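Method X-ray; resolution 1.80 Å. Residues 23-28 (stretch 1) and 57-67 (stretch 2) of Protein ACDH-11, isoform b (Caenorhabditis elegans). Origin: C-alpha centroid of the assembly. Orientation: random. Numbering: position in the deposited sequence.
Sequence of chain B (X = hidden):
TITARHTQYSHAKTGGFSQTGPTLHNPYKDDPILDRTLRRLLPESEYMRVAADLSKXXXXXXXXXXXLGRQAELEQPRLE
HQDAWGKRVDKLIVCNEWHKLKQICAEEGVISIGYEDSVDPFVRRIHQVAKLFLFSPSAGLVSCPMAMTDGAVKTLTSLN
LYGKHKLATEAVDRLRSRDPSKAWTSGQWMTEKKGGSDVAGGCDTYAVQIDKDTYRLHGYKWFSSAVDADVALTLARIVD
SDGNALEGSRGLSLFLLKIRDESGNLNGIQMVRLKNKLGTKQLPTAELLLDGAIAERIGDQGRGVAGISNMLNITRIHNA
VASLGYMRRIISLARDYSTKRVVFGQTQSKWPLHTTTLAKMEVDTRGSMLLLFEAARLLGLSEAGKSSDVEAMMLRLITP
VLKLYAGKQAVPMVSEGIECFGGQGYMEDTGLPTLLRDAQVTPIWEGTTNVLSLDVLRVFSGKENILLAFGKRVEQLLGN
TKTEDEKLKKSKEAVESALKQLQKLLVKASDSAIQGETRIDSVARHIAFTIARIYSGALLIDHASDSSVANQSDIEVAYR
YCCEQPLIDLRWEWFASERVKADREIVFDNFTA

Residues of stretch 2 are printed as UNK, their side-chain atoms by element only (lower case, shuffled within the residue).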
# COMPACT_ATOMS: atom_id res chain seq x y z
N THR B 23 8.77 25.95 13.43
CA THR B 23 10.20 25.71 13.32
C THR B 23 10.73 25.03 14.59
O THR B 23 10.43 25.49 15.69
CB THR B 23 10.96 27.03 13.18
OG1 THR B 23 10.49 27.73 12.03
CG2 THR B 23 12.51 26.84 13.04
N LEU B 24 11.53 23.98 14.41
CA LEU B 24 12.22 23.30 15.49
C LEU B 24 13.54 23.98 15.69
O LEU B 24 14.48 24.00 14.79
CB LEU B 24 12.44 21.82 15.20
CG LEU B 24 13.20 21.06 16.27
CD1 LEU B 24 12.38 21.07 17.54
CD2 LEU B 24 13.57 19.64 15.85
N HIS B 25 13.65 24.56 16.86
CA HIS B 25 14.90 25.23 17.20
C HIS B 25 15.81 24.27 17.96
O HIS B 25 15.34 23.27 18.47
CB HIS B 25 14.59 26.44 18.07
CG HIS B 25 13.65 27.42 17.44
ND1 HIS B 25 14.02 28.25 16.40
CD2 HIS B 25 12.37 27.75 17.75
CE1 HIS B 25 12.99 29.02 16.08
NE2 HIS B 25 11.98 28.73 16.87
N ASN B 26 17.12 24.58 18.02
CA ASN B 26 18.09 23.78 18.78
C ASN B 26 17.49 23.49 20.15
O ASN B 26 17.27 24.45 20.91
CB ASN B 26 19.39 24.58 18.95
CG ASN B 26 20.47 23.82 19.73
OD1 ASN B 26 20.21 23.29 20.80
ND2 ASN B 26 21.66 23.77 19.20
N PRO B 27 17.20 22.21 20.48
CA PRO B 27 16.46 21.92 21.68
C PRO B 27 17.23 22.10 23.00
O PRO B 27 16.63 22.10 24.04
CB PRO B 27 16.00 20.50 21.48
CG PRO B 27 17.01 19.89 20.61
CD PRO B 27 17.32 20.98 19.67
N TYR B 28 18.54 22.21 22.95
CA TYR B 28 19.30 22.48 24.13
C TYR B 28 19.17 23.98 24.37
O TYR B 28 18.76 24.39 25.43
CB TYR B 28 20.78 22.11 23.96
CG TYR B 28 21.49 22.33 25.26
CD1 TYR B 28 21.30 21.49 26.33
CD2 TYR B 28 22.23 23.48 25.48
CE1 TYR B 28 21.89 21.74 27.56
CE2 TYR B 28 22.80 23.74 26.71
CZ TYR B 28 22.63 22.85 27.75
OH TYR B 28 23.23 23.12 28.98
N UNK B 57 25.05 18.70 19.89
CA UNK B 57 24.06 17.69 19.55
C UNK B 57 22.73 18.27 19.15
O UNK B 57 22.05 17.74 18.26
c UNK B 57 23.41 14.65 19.30
c UNK B 57 21.57 13.23 19.87
c UNK B 57 22.08 15.14 21.21
c UNK B 57 21.29 14.03 20.98
c UNK B 57 23.93 16.69 20.70
c UNK B 57 22.66 13.54 19.06
c UNK B 57 23.12 15.48 20.40
N UNK B 58 22.31 19.33 19.81
CA UNK B 58 21.11 20.04 19.43
C UNK B 58 21.09 20.53 18.00
O UNK B 58 20.02 20.51 17.39
N UNK B 59 22.23 20.97 17.47
CA UNK B 59 22.30 21.35 16.07
C UNK B 59 22.27 20.13 15.16
O UNK B 59 21.76 20.18 14.01
c UNK B 59 23.52 22.14 15.74
c UNK B 59 23.53 23.53 16.36
o UNK B 59 22.47 24.15 16.66
o UNK B 59 24.66 24.04 16.52
N UNK B 60 22.79 19.02 15.66
CA UNK B 60 22.67 17.78 14.92
C UNK B 60 21.23 17.30 14.86
O UNK B 60 20.81 16.68 13.86
c UNK B 60 24.63 14.43 15.07
c UNK B 60 25.95 12.65 13.91
c UNK B 60 23.54 16.72 15.50
n UNK B 60 24.99 13.56 13.94
n UNK B 60 26.14 12.00 12.80
n UNK B 60 26.68 12.33 14.96
c UNK B 60 23.74 15.56 14.55
N UNK B 61 20.47 17.53 15.93
CA UNK B 61 19.06 17.18 15.95
C UNK B 61 18.33 17.95 14.84
O UNK B 61 17.56 17.35 14.09
c UNK B 61 18.99 16.71 18.50
c UNK B 61 16.90 17.29 17.28
c UNK B 61 18.84 15.26 18.45
c UNK B 61 18.39 17.48 17.31
N UNK B 62 18.52 19.27 14.76
CA UNK B 62 17.77 20.07 13.83
C UNK B 62 18.25 19.84 12.38
O UNK B 62 17.43 19.72 11.47
c UNK B 62 17.81 21.58 14.13
o UNK B 62 19.17 22.05 14.11
c UNK B 62 17.10 21.89 15.49
N UNK B 63 19.53 19.65 12.21
CA UNK B 63 20.11 19.50 10.89
C UNK B 63 19.99 18.09 10.33
O UNK B 63 20.05 17.96 9.12
o UNK B 63 22.42 19.02 11.48
c UNK B 63 21.55 19.96 10.87
N UNK B 64 19.90 17.05 11.17
CA UNK B 64 20.00 15.64 10.72
C UNK B 64 19.02 14.69 11.38
O UNK B 64 18.24 13.99 10.68
c UNK B 64 22.98 13.12 10.43
o UNK B 64 23.72 13.65 11.32
c UNK B 64 21.60 13.69 10.23
o UNK B 64 23.35 12.16 9.69
c UNK B 64 21.41 15.08 10.83
N UNK B 65 18.98 14.64 12.70
CA UNK B 65 18.29 13.55 13.37
C UNK B 65 16.80 13.69 13.15
O UNK B 65 16.15 12.69 12.86
c UNK B 65 18.58 13.47 14.90
c UNK B 65 20.10 13.39 15.14
c UNK B 65 17.89 12.29 15.50
N UNK B 66 16.24 14.89 13.33
CA UNK B 66 14.81 15.06 13.12
C UNK B 66 14.30 14.43 11.76
O UNK B 66 13.27 13.79 11.74
c UNK B 66 12.02 16.51 13.98
o UNK B 66 12.29 15.82 14.99
c UNK B 66 13.06 16.91 12.93
o UNK B 66 10.87 16.89 13.76
c UNK B 66 14.47 16.54 13.26
N UNK B 67 15.02 14.68 10.68
CA UNK B 67 14.62 14.23 9.32
C UNK B 67 14.72 12.76 9.28
O UNK B 67 13.82 12.10 8.82
c UNK B 67 14.50 13.71 4.91
n UNK B 67 14.35 14.42 6.01
c UNK B 67 15.53 14.82 8.25
n UNK B 67 15.62 13.01 5.01
c UNK B 67 15.40 14.16 6.89
c UNK B 67 16.21 13.27 6.24

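Position 57 carries one carbon followed by a ring of six carbons, with no heteroatom: Phe57. Its ring makes no contact with stretch 1 and is buried elsewhere in the structure, as suits a wholly apolar side chain.

Position 58 has no side-chain atoms. Its CA lies 4.9 Å from the CA of Asn26, the nearest CA approach of the two stretches, and its backbone O is 3.6 Å from Pro27 CD. The residue is Gly58. An ideal CB on Gly58 would sit 2.2 Å from Asn26 OD1, a clash; the bare backbone leaves room for the asparagine amide.

Position 59 shows two carbons, the second bearing two oxygens, one of which lies 2.7 Å from Asn26 ND2. A short carboxylate identifies Asp59. Its CA-to-CB bond points away from stretch 1, but the end of the side chain, in the m rotamer, comes nearer, and Asn26 ND2 donates a hydrogen bond to Asp59 OD1 (2.7 Å, 150°).

Position 60 has three carbons, a nitrogen, and a carbon carrying two more nitrogens: the guanidinium of Arg60. The CA-to-CB bond points away from stretch 1, and the chain beyond it is extended; it makes no contact with stretch 1 and is directed instead to position 64.

Position 61 holds four carbons, forked at the first, with one arm two carbons long. The one-carbon arm lies 4.3 Å from Leu24 CD2 and 4.2 Å from Pro27 CG. This is Ile61, buried and with its CA-to-CB bond toward stretch 1; its CG2 methyl packs against both, an apolar contact suited to a buried side chain.

Position 62 has one carbon bearing an oxygen and a carbon. That outer carbon is 3.4 Å from Leu24 O and 4.1 Å from Leu24 CG, hence Thr62, with CG2 facing the loop. The hydroxyl, Thr62 OG1, is 3.2 Å from Asp59 O, so the small forked side chain offers carbon to stretch 1 and oxygen to its own helix.

Position 63, one carbon and one oxygen, is Ser63. It is out of reach of stretch 1, and a small polar side chain suits its exposed place; Ser63 OG lies 2.9 Å from Asp59 O.

Position 64 has three carbons, the third carrying two oxygens: Glu64. Glu64 OE1 forms a salt bridge with Arg60 NE at 2.9 Å, one turn back along the helix, for which its longer acid is suited.

Position 65 has three carbons, two attached to the first, so it is Val65, beyond reach of stretch 1; its apolar fork suits a buried position.

Position 66 again shows three carbons with a terminal pair of oxygens, and the carbon bearing them comes 4.0 Å from Leu24 CD2: Glu66. Its aliphatic part can border Leu24, while OE1 is hydrogen-bonded elsewhere in the structure.

Position 67, one carbon and a five-membered ring with two nitrogens, is His67, out of reach of stretch 1; its polar ring suits an exposed position.

The contact thus joins a loop to one side of a helix. Leu24 and Pro27 pack against Ile61, and the Thr62 methyl meets the loop backbone. At Gly58 the helix comes close enough for Asn26 to work both ways: ND2 binds Asp59, while Asn26 OD1 accepts a hydrogen bond from Tyr28 N (2.9 Å).

Stretch 2, residues 57-67: FGDRITSEVEH
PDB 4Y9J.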